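Local coordinates for BRAMP domain protein (Streptomyces davawensis, PDB 5MLD), which catalyses the replacement of the C-8 methyl group of riboflavin-5'-phosphate by an amino group, a step in the biosynthesis of the antibiotic roseoflavin, at the interface of chains A and B. Sequence-based numbering; all coordinates share one arbitrary frame. Chains: chain A/B, BRAMP domain protein.

The interface of chains A and B. Residues chain A 224-227; chain B 230-231, 233.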
loop_
_atom_site.group_PDB
_atom_site.type_symbol
_atom_site.label_atom_id
_atom_site.label_comp_id
_atom_site.label_asym_id
_atom_site.label_seq_id
_atom_site.Cartn_x
_atom_site.Cartn_y
_atom_site.Cartn_z
ATOM N N ASP A 224 -15.377 20.834 17.997
ATOM C CA ASP A 224 -16.759 20.964 17.556
ATOM C C ASP A 224 -17.391 19.589 17.394
ATOM O O ASP A 224 -16.696 18.581 17.246
ATOM C CB ASP A 224 -16.848 21.689 16.211
ATOM C CG ASP A 224 -16.224 23.065 16.239
ATOM O OD1 ASP A 224 -16.100 23.637 17.339
ATOM O OD2 ASP A 224 -15.866 23.566 15.152
ATOM N N ASP A 225 -18.727 19.560 17.378
ATOM C CA ASP A 225 -19.458 18.323 17.120
ATOM C C ASP A 225 -20.091 18.301 15.734
ATOM O O ASP A 225 -20.978 17.481 15.472
ATOM C CB ASP A 225 -20.521 18.074 18.194
ATOM C CG ASP A 225 -21.578 19.176 18.271
ATOM O OD1 ASP A 225 -21.723 19.985 17.326
ATOM O OD2 ASP A 225 -22.291 19.210 19.294
ATOM N N VAL A 226 -19.660 19.194 14.846
ATOM C CA VAL A 226 -20.128 19.237 13.467
ATOM C C VAL A 226 -18.932 19.504 12.566
ATOM O O VAL A 226 -18.149 20.426 12.815
ATOM C CB VAL A 226 -21.207 20.319 13.243
ATOM C CG1 VAL A 226 -21.460 20.512 11.754
ATOM C CG2 VAL A 226 -22.500 19.951 13.956
ATOM N N PHE A 227 -18.787 18.697 11.526
ATOM C CA PHE A 227 -17.842 18.968 10.455
ATOM C C PHE A 227 -18.631 19.505 9.271
ATOM O O PHE A 227 -19.612 18.889 8.851
ATOM C CB PHE A 227 -17.072 17.701 10.056
ATOM C CG PHE A 227 -16.146 17.895 8.880
ATOM C CD1 PHE A 227 -16.623 17.863 7.580
ATOM C CD2 PHE A 227 -14.786 18.109 9.079
ATOM C CE1 PHE A 227 -15.763 18.049 6.495
ATOM C CE2 PHE A 227 -13.915 18.286 7.994
ATOM C CZ PHE A 227 -14.405 18.263 6.709
ATOM N N ARG B 230 -22.748 15.482 11.475
ATOM C CA ARG B 230 -22.519 15.543 12.908
ATOM C C ARG B 230 -21.501 14.491 13.331
ATOM O O ARG B 230 -21.305 13.462 12.674
ATOM C CB ARG B 230 -23.827 15.354 13.677
ATOM C CG ARG B 230 -24.796 16.478 13.425
ATOM C CD ARG B 230 -25.999 16.496 14.354
ATOM N NE ARG B 230 -26.895 17.579 13.954
ATOM C CZ ARG B 230 -26.718 18.858 14.281
ATOM N NH1 ARG B 230 -25.681 19.216 15.029
ATOM N NH2 ARG B 230 -27.575 19.779 13.860
ATOM N N VAL B 231 -20.864 14.760 14.457
ATOM C CA VAL B 231 -19.773 13.945 14.967
ATOM C C VAL B 231 -20.135 13.495 16.370
ATOM O O VAL B 231 -20.627 14.292 17.176
ATOM C CB VAL B 231 -18.451 14.744 14.960
ATOM C CG1 VAL B 231 -17.304 13.902 15.505
ATOM C CG2 VAL B 231 -18.165 15.271 13.553
ATOM N N VAL B 233 -19.010 13.131 19.710
ATOM C CA VAL B 233 -17.883 13.620 20.490
ATOM C C VAL B 233 -17.844 13.015 21.889
ATOM O O VAL B 233 -17.056 13.462 22.725
ATOM C CB VAL B 233 -17.886 15.157 20.557
ATOM C CG1 VAL B 233 -17.789 15.732 19.165
ATOM C CG2 VAL B 233 -19.155 15.657 21.257
#
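A:Val226 pairs with B:Arg230 in an antiparallel beta bridge, where the strand 226-230 of each subunit runs beside its twin in an antiparallel intersubunit ribbon, an arm of this flavodoxin-like enzyme of the SsuE family. The patch lies at one end of that ribbon and has a twin with the chains exchanged; since the protein is a homotetramer, the pairing belongs to its assembly. The backbone hydrogen bond here runs from B:Val231 N to A:Asp225 O, 2.9 Å, with 152° at the hydrogen.

The denser part of the contact surrounds A:Asp225, which buries 57 Å² against chain B. B:Val233 meets it from beyond the strand end: its CG1, beside its own backbone N (chi1 -60°), comes within 3.7 Å of A:Asp225 CA and also touches the A:Asp224 carbonyl. The other methyl, CG2, stays more distant, towards A:Asp225 CB. B:Val231 lays its CB over the bonded carbonyl, 3.8 Å from A:Asp225 O, while its CG2 reaches 4.0 Å from A:Phe227 N.

The looser side is formed by B:Arg230 and the A:Asp225 carboxylate. The arginine chain is extended from CG to NE, then turns at its end (last torsion -81°), which brings the guanidinium nitrogen NH1 to 3.4 Å from A:Val226 CG2. The two side chains cross at a slant, meeting mainly through this tip. NH1 remains 4.6 Å from A:Asp225 OD1, too far for a salt bridge, though the opposite charges may still attract weakly.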